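Local structure of putative isomerase (Streptomyces coelicolor A3, 2OQH) at residues Y91-W105 with H268-T280. The protein is a putative isomerase of the enolase superfamily, possibly acting as a glucarate dehydratase that converts D-glucarate to 5-dehydro-4-deoxy-D-glucarate and water. Sequence-based numbering, arbitrary orientation.
Sequences YLGYAAIAAVDVACW and HGDVYKWGGIAAT
Ala95 and Ala98 of helix 85-112 lie close against the segment 270-276, with CA atoms 4.2 Å apart at Ala98 and Gly275. Carbonyls meet CA-H groups in both directions: Gly275 CA lies 3.4 Å from Tyr94 O, while Gly275 O faces Ala98 CA and Tyr272 O faces Ala95 CA. Gly275, at positive phi, and Gly276 admit this approach; Gly276 CA sits 3.3 Å from Asp101 OD2, too near to fit a CB against the carboxylate. With CG anti to the backbone N (chi1 -177°), the Asp101 carboxylate reaches the start of helix 277-289, where OD2 accepts from Ile277 N at 2.9 Å and 169°, the donor lying above the carboxylate plane. OD1 is hydrogen-bonded to His79 NE2 and accepts from a water that itself accepts from Trp105 NE1 and Ala278 N. Shortening this side chain to alanine would probably leave Ile277 N without its acceptor, and His79 and the water without the carboxylate they share. Ile277 lies over one face of the Trp105 indole, CD1 3.9 Å from the centroid of the five-membered ring, a CH-pi contact. Val102 CG2 touches Val271 CG1 and the Tyr272 ring, whose OH is hydrogen-bonded to Ala305 O. Lys273 crosses the Tyr91 ring obliquely, CE 3.5 Å from Tyr91 OH, and its NZ bonds Asn246 O; a water links Tyr91 OH to Asp270 OD2. As in enolase-superfamily enzymes, the capping domain thus meets the C-terminal end of a barrel strand, 266-269, and buried Asp101, gripping Ile277 N, His79 and a water, ties the two domains.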
ATOM      1  N   TYR A  91      13.311  -4.029   4.369  1.00 15.62           N
ATOM      2  CA  TYR A  91      12.204  -3.232   3.857  1.00 15.36           C
ATOM      3  C   TYR A  91      12.680  -1.952   3.148  1.00 16.05           C
ATOM      4  O   TYR A  91      12.246  -1.662   2.030  1.00 16.86           O
ATOM      5  CB  TYR A  91      11.286  -2.877   5.028  1.00 16.54           C
ATOM      6  CG  TYR A  91       9.892  -2.388   4.696  1.00 17.69           C
ATOM      7  CD1 TYR A  91       9.511  -2.064   3.393  1.00 18.37           C
ATOM      8  CD2 TYR A  91       8.949  -2.244   5.706  1.00 19.04           C
ATOM      9  CE1 TYR A  91       8.209  -1.611   3.111  1.00 19.15           C
ATOM     10  CE2 TYR A  91       7.651  -1.792   5.440  1.00 20.39           C
ATOM     11  CZ  TYR A  91       7.283  -1.479   4.146  1.00 20.21           C
ATOM     12  OH  TYR A  91       5.987  -1.059   3.897  1.00 22.28           O
ATOM     13  N   LEU A  92      13.564  -1.190   3.785  1.00 15.48           N
ATOM     14  CA  LEU A  92      14.033   0.046   3.174  1.00 14.98           C
ATOM     15  C   LEU A  92      14.734  -0.225   1.851  1.00 15.22           C
ATOM     16  O   LEU A  92      14.725   0.619   0.958  1.00 14.55           O
ATOM     17  CB  LEU A  92      14.970   0.821   4.117  1.00 17.14           C
ATOM     18  CG  LEU A  92      14.429   1.193   5.502  1.00 18.37           C
ATOM     19  CD1 LEU A  92      15.313   2.280   6.114  1.00 19.34           C
ATOM     20  CD2 LEU A  92      12.989   1.689   5.392  1.00 18.54           C
ATOM     21  N   GLY A  93      15.347  -1.402   1.727  1.00 14.97           N
ATOM     22  CA  GLY A  93      16.013  -1.753   0.484  1.00 15.29           C
ATOM     23  C   GLY A  93      14.997  -1.898  -0.640  1.00 16.33           C
ATOM     24  O   GLY A  93      15.167  -1.340  -1.726  1.00 17.46           O
ATOM     25  N   TYR A  94      13.936  -2.659  -0.386  1.00 14.87           N
ATOM     26  CA  TYR A  94      12.891  -2.844  -1.387  1.00 14.45           C
ATOM     27  C   TYR A  94      12.266  -1.496  -1.742  1.00 14.68           C
ATOM     28  O   TYR A  94      11.995  -1.222  -2.907  1.00 13.80           O
ATOM     29  CB  TYR A  94      11.796  -3.781  -0.865  1.00 14.62           C
ATOM     30  CG  TYR A  94      12.174  -5.246  -0.863  1.00 15.79           C
ATOM     31  CD1 TYR A  94      12.371  -5.943  -2.055  1.00 15.89           C
ATOM     32  CD2 TYR A  94      12.319  -5.938   0.329  1.00 15.48           C
ATOM     33  CE1 TYR A  94      12.699  -7.304  -2.056  1.00 16.29           C
ATOM     34  CE2 TYR A  94      12.649  -7.300   0.345  1.00 17.79           C
ATOM     35  CZ  TYR A  94      12.839  -7.977  -0.850  1.00 18.60           C
ATOM     36  OH  TYR A  94      13.181  -9.314  -0.822  1.00 20.27           O
ATOM     37  N   ALA A  95      12.037  -0.666  -0.726  1.00 14.37           N
ATOM     38  CA  ALA A  95      11.433   0.652  -0.921  1.00 14.66           C
ATOM     39  C   ALA A  95      12.309   1.583  -1.760  1.00 15.53           C
ATOM     40  O   ALA A  95      11.794   2.367  -2.556  1.00 16.44           O
ATOM     41  CB  ALA A  95      11.139   1.293   0.429  1.00 14.97           C
ATOM     42  N   ALA A  96      13.624   1.509  -1.574  1.00 14.74           N
ATOM     43  CA  ALA A  96      14.542   2.351  -2.344  1.00 15.78           C
ATOM     44  C   ALA A  96      14.474   1.903  -3.798  1.00 17.39           C
ATOM     45  O   ALA A  96      14.324   2.718  -4.714  1.00 17.89           O
ATOM     46  CB  ALA A  96      15.959   2.209  -1.815  1.00 13.30           C
ATOM     47  N   ILE A  97      14.573   0.592  -3.996  1.00 16.74           N
ATOM     48  CA  ILE A  97      14.500   0.003  -5.327  1.00 15.54           C
ATOM     49  C   ILE A  97      13.173   0.357  -6.000  1.00 14.90           C
ATOM     50  O   ILE A  97      13.147   0.736  -7.171  1.00 15.95           O
ATOM     51  CB  ILE A  97      14.659  -1.538  -5.245  1.00 14.70           C
ATOM     52  CG1 ILE A  97      16.101  -1.875  -4.850  1.00 14.45           C
ATOM     53  CG2 ILE A  97      14.249  -2.187  -6.565  1.00 14.35           C
ATOM     54  CD1 ILE A  97      16.373  -3.345  -4.616  1.00 15.77           C
ATOM     55  N   ALA A  98      12.075   0.249  -5.259  1.00 13.80           N
ATOM     56  CA  ALA A  98      10.754   0.558  -5.806  1.00 14.72           C
ATOM     57  C   ALA A  98      10.652   1.981  -6.370  1.00 14.59           C
ATOM     58  O   ALA A  98      10.055   2.198  -7.422  1.00 15.64           O
ATOM     59  CB  ALA A  98       9.678   0.336  -4.735  1.00 14.47           C
ATOM     60  N   ALA A  99      11.226   2.949  -5.660  1.00 16.25           N
ATOM     61  CA  ALA A  99      11.207   4.349  -6.093  1.00 16.90           C
ATOM     62  C   ALA A  99      11.825   4.477  -7.486  1.00 16.73           C
ATOM     63  O   ALA A  99      11.274   5.141  -8.363  1.00 17.25           O
ATOM     64  CB  ALA A  99      11.977   5.212  -5.102  1.00 17.46           C
ATOM     65  N   VAL A 100      12.977   3.836  -7.676  1.00 16.09           N
ATOM     66  CA  VAL A 100      13.668   3.857  -8.960  1.00 16.57           C
ATOM     67  C   VAL A 100      12.857   3.090  -9.996  1.00 17.30           C
ATOM     68  O   VAL A 100      12.785   3.487 -11.160  1.00 16.87           O
ATOM     69  CB  VAL A 100      15.072   3.218  -8.840  1.00 16.98           C
ATOM     70  CG1 VAL A 100      15.770   3.199 -10.196  1.00 15.56           C
ATOM     71  CG2 VAL A 100      15.901   3.995  -7.820  1.00 17.51           C
ATOM     72  N   ASP A 101      12.249   1.988  -9.563  1.00 15.35           N
ATOM     73  CA  ASP A 101      11.443   1.158 -10.443  1.00 14.86           C
ATOM     74  C   ASP A 101      10.300   1.982 -11.018  1.00 14.94           C
ATOM     75  O   ASP A 101      10.070   1.981 -12.228  1.00 14.65           O
ATOM     76  CB  ASP A 101      10.868  -0.035  -9.672  1.00 14.57           C
ATOM     77  CG  ASP A 101      10.078  -0.982 -10.561  1.00 14.82           C
ATOM     78  OD1 ASP A 101      10.685  -1.891 -11.161  1.00 14.88           O
ATOM     79  OD2 ASP A 101       8.849  -0.810 -10.668  1.00 16.70           O
ATOM     80  N   VAL A 102       9.585   2.678 -10.139  1.00 14.79           N
ATOM     81  CA  VAL A 102       8.461   3.511 -10.544  1.00 15.41           C
ATOM     82  C   VAL A 102       8.898   4.640 -11.479  1.00 15.45           C
ATOM     83  O   VAL A 102       8.252   4.902 -12.489  1.00 15.57           O
ATOM     84  CB  VAL A 102       7.757   4.114  -9.310  1.00 16.70           C
ATOM     85  CG1 VAL A 102       6.637   5.053  -9.745  1.00 16.65           C
ATOM     86  CG2 VAL A 102       7.200   2.993  -8.443  1.00 18.49           C
ATOM     87  N   ALA A 103       9.999   5.298 -11.149  1.00 15.33           N
ATOM     88  CA  ALA A 103      10.498   6.385 -11.986  1.00 17.09           C
ATOM     89  C   ALA A 103      10.783   5.887 -13.397  1.00 17.25           C
ATOM     90  O   ALA A 103      10.503   6.579 -14.367  1.00 17.20           O
ATOM     91  CB  ALA A 103      11.760   6.994 -11.375  1.00 16.18           C
ATOM     92  N   CYS A 104      11.330   4.680 -13.513  1.00 17.24           N
ATOM     93  CA  CYS A 104      11.622   4.119 -14.831  1.00 18.01           C
ATOM     94  C   CYS A 104      10.337   3.822 -15.614  1.00 17.83           C
ATOM     95  O   CYS A 104      10.277   4.041 -16.825  1.00 18.27           O
ATOM     96  CB  CYS A 104      12.467   2.848 -14.695  1.00 19.58           C
ATOM     97  SG  CYS A 104      14.171   3.141 -14.201  1.00 19.79           S
ATOM     98  N   TRP A 105       9.313   3.317 -14.930  1.00 15.48           N
ATOM     99  CA  TRP A 105       8.045   3.032 -15.589  1.00 15.32           C
ATOM    100  C   TRP A 105       7.428   4.337 -16.086  1.00 15.86           C
ATOM    101  O   TRP A 105       6.875   4.404 -17.179  1.00 15.07           O
ATOM    102  CB  TRP A 105       7.072   2.346 -14.623  1.00 16.50           C
ATOM    103  CG  TRP A 105       7.235   0.852 -14.561  1.00 16.64           C
ATOM    104  CD1 TRP A 105       7.924   0.135 -13.625  1.00 17.52           C
ATOM    105  CD2 TRP A 105       6.694  -0.103 -15.480  1.00 17.42           C
ATOM    106  NE1 TRP A 105       7.840  -1.210 -13.904  1.00 16.02           N
ATOM    107  CE2 TRP A 105       7.092  -1.384 -15.038  1.00 17.90           C
ATOM    108  CE3 TRP A 105       5.908  -0.001 -16.640  1.00 18.55           C
ATOM    109  CZ2 TRP A 105       6.732  -2.556 -15.715  1.00 16.96           C
ATOM    110  CZ3 TRP A 105       5.552  -1.167 -17.317  1.00 19.12           C
ATOM    111  CH2 TRP A 105       5.964  -2.427 -16.849  1.00 19.51           C
ATOM    112  N   HIS A 268      -1.624  -9.021   0.783  1.00 15.72           N
ATOM    113  CA  HIS A 268      -1.587  -7.597   0.461  1.00 17.11           C
ATOM    114  C   HIS A 268      -0.385  -7.283  -0.425  1.00 17.13           C
ATOM    115  O   HIS A 268       0.750  -7.556  -0.051  1.00 20.34           O
ATOM    116  CB  HIS A 268      -1.457  -6.753   1.736  1.00 18.52           C
ATOM    117  CG  HIS A 268      -2.754  -6.214   2.255  1.00 21.07           C
ATOM    118  ND1 HIS A 268      -3.571  -5.392   1.510  1.00 24.34           N
ATOM    119  CD2 HIS A 268      -3.357  -6.355   3.455  1.00 22.62           C
ATOM    120  CE1 HIS A 268      -4.624  -5.049   2.231  1.00 24.22           C
ATOM    121  NE2 HIS A 268      -4.519  -5.623   3.416  1.00 23.87           N
ATOM    122  N   GLY A 269      -0.631  -6.721  -1.600  1.00 17.27           N
ATOM    123  CA  GLY A 269       0.472  -6.339  -2.460  1.00 16.32           C
ATOM    124  C   GLY A 269       0.890  -4.950  -2.012  1.00 14.90           C
ATOM    125  O   GLY A 269       0.197  -4.338  -1.204  1.00 14.16           O
ATOM    126  N   ASP A 270       2.017  -4.460  -2.518  1.00 13.41           N
ATOM    127  CA  ASP A 270       2.523  -3.134  -2.182  1.00 14.44           C
ATOM    128  C   ASP A 270       3.836  -2.962  -2.928  1.00 13.15           C
ATOM    129  O   ASP A 270       4.851  -3.578  -2.593  1.00 13.40           O
ATOM    130  CB  ASP A 270       2.758  -2.998  -0.670  1.00 13.57           C
ATOM    131  CG  ASP A 270       3.323  -1.637  -0.283  1.00 17.89           C
ATOM    132  OD1 ASP A 270       3.609  -0.818  -1.184  1.00 18.86           O
ATOM    133  OD2 ASP A 270       3.482  -1.384   0.930  1.00 18.07           O
ATOM    134  N   VAL A 271       3.798  -2.122  -3.952  1.00 13.88           N
ATOM    135  CA  VAL A 271       4.962  -1.868  -4.781  1.00 15.20           C
ATOM    136  C   VAL A 271       6.195  -1.481  -3.984  1.00 15.53           C
ATOM    137  O   VAL A 271       7.303  -1.929  -4.269  1.00 14.91           O
ATOM    138  CB  VAL A 271       4.661  -0.758  -5.806  1.00 14.71           C
ATOM    139  CG1 VAL A 271       5.946  -0.311  -6.498  1.00 16.83           C
ATOM    140  CG2 VAL A 271       3.662  -1.266  -6.818  1.00 13.51           C
ATOM    141  N   TYR A 272       5.987  -0.653  -2.972  1.00 16.02           N
ATOM    142  CA  TYR A 272       7.074  -0.159  -2.159  1.00 16.60           C
ATOM    143  C   TYR A 272       7.621  -1.188  -1.197  1.00 18.04           C
ATOM    144  O   TYR A 272       8.756  -1.066  -0.734  1.00 19.85           O
ATOM    145  CB  TYR A 272       6.597   1.112  -1.457  1.00 17.78           C
ATOM    146  CG  TYR A 272       5.999   2.022  -2.499  1.00 17.94           C
ATOM    147  CD1 TYR A 272       6.809   2.601  -3.475  1.00 16.30           C
ATOM    148  CD2 TYR A 272       4.619   2.144  -2.637  1.00 18.30           C
ATOM    149  CE1 TYR A 272       6.263   3.260  -4.570  1.00 17.95           C
ATOM    150  CE2 TYR A 272       4.056   2.804  -3.739  1.00 18.76           C
ATOM    151  CZ  TYR A 272       4.888   3.356  -4.704  1.00 18.14           C
ATOM    152  OH  TYR A 272       4.354   3.962  -5.826  1.00 21.30           O
ATOM    153  N   LYS A 273       6.833  -2.218  -0.919  1.00 16.76           N
ATOM    154  CA  LYS A 273       7.270  -3.279  -0.025  1.00 16.48           C
ATOM    155  C   LYS A 273       7.935  -4.414  -0.824  1.00 14.96           C
ATOM    156  O   LYS A 273       8.882  -5.042  -0.356  1.00 15.83           O
ATOM    157  CB  LYS A 273       6.065  -3.803   0.770  1.00 17.98           C
ATOM    158  CG  LYS A 273       6.383  -4.883   1.797  1.00 20.02           C
ATOM    159  CD  LYS A 273       5.125  -5.300   2.580  1.00 19.16           C
ATOM    160  CE  LYS A 273       4.743  -4.290   3.653  1.00 20.11           C
ATOM    161  NZ  LYS A 273       5.169  -4.739   5.008  1.00 19.50           N
ATOM    162  N   TRP A 274       7.441  -4.646  -2.039  1.00 14.87           N
ATOM    163  CA  TRP A 274       7.950  -5.702  -2.910  1.00 13.63           C
ATOM    164  C   TRP A 274       9.014  -5.276  -3.932  1.00 14.86           C
ATOM    165  O   TRP A 274       9.494  -6.091  -4.720  1.00 13.49           O
ATOM    166  CB  TRP A 274       6.771  -6.380  -3.613  1.00 13.47           C
ATOM    167  CG  TRP A 274       5.922  -7.166  -2.647  1.00 14.01           C
ATOM    168  CD1 TRP A 274       5.154  -6.664  -1.636  1.00 14.97           C
ATOM    169  CD2 TRP A 274       5.831  -8.593  -2.546  1.00 13.96           C
ATOM    170  NE1 TRP A 274       4.596  -7.688  -0.905  1.00 13.90           N
ATOM    171  CE2 TRP A 274       4.993  -8.883  -1.444  1.00 13.71           C
ATOM    172  CE3 TRP A 274       6.377  -9.658  -3.279  1.00 13.37           C
ATOM    173  CZ2 TRP A 274       4.690 -10.199  -1.055  1.00 13.59           C
ATOM    174  CZ3 TRP A 274       6.075 -10.969  -2.890  1.00 14.07           C
ATOM    175  CH2 TRP A 274       5.240 -11.223  -1.789  1.00 12.78           C
ATOM    176  N   GLY A 275       9.360  -3.994  -3.931  1.00 12.82           N
ATOM    177  CA  GLY A 275      10.401  -3.519  -4.822  1.00 14.30           C
ATOM    178  C   GLY A 275      10.059  -3.050  -6.223  1.00 15.74           C
ATOM    179  O   GLY A 275      10.954  -2.611  -6.948  1.00 17.78           O
ATOM    180  N   GLY A 276       8.796  -3.127  -6.627  1.00 14.06           N
ATOM    181  CA  GLY A 276       8.471  -2.675  -7.968  1.00 12.80           C
ATOM    182  C   GLY A 276       7.108  -3.062  -8.501  1.00 12.93           C
ATOM    183  O   GLY A 276       6.351  -3.807  -7.869  1.00 12.44           O
ATOM    184  N   ILE A 277       6.806  -2.548  -9.689  1.00 11.73           N
ATOM    185  CA  ILE A 277       5.540  -2.799 -10.351  1.00 11.64           C
ATOM    186  C   ILE A 277       5.423  -4.209 -10.920  1.00 13.11           C
ATOM    187  O   ILE A 277       4.400  -4.869 -10.736  1.00 13.20           O
ATOM    188  CB  ILE A 277       5.310  -1.762 -11.463  1.00 12.51           C
ATOM    189  CG1 ILE A 277       5.050  -0.395 -10.815  1.00 12.58           C
ATOM    190  CG2 ILE A 277       4.166  -2.196 -12.374  1.00 11.35           C
ATOM    191  CD1 ILE A 277       4.786   0.716 -11.785  1.00 14.11           C
ATOM    192  N   ALA A 278       6.463  -4.666 -11.609  1.00 11.83           N
ATOM    193  CA  ALA A 278       6.441  -6.004 -12.182  1.00 12.20           C
ATOM    194  C   ALA A 278       6.293  -7.053 -11.080  1.00 11.80           C
ATOM    195  O   ALA A 278       5.560  -8.026 -11.246  1.00 12.75           O
ATOM    196  CB  ALA A 278       7.711  -6.259 -12.989  1.00 11.62           C
ATOM    197  N   ALA A 279       6.984  -6.856  -9.958  1.00 11.95           N
ATOM    198  CA  ALA A 279       6.897  -7.809  -8.852  1.00 10.67           C
ATOM    199  C   ALA A 279       5.467  -7.903  -8.333  1.00 11.95           C
ATOM    200  O   ALA A 279       5.007  -8.974  -7.958  1.00 11.60           O
ATOM    201  CB  ALA A 279       7.828  -7.400  -7.728  1.00 11.38           C
ATOM    202  N   THR A 280       4.769  -6.771  -8.316  1.00 10.63           N
ATOM    203  CA  THR A 280       3.397  -6.727  -7.836  1.00  9.38           C
ATOM    204  C   THR A 280       2.456  -7.399  -8.837  1.00 10.83           C
ATOM    205  O   THR A 280       1.521  -8.088  -8.438  1.00 10.99           O
ATOM    206  CB  THR A 280       2.964  -5.274  -7.560  1.00  9.85           C
ATOM    207  OG1 THR A 280       3.849  -4.702  -6.586  1.00 12.76           O
ATOM    208  CG2 THR A 280       1.542  -5.225  -7.027  1.00  9.14           C
TER
HETATM  209  O   HOH W   1       4.784   0.537   1.983  1.00 26.77           O
HETATM  210  O   HOH W   2       9.058  -3.528 -12.463  1.00 15.34           O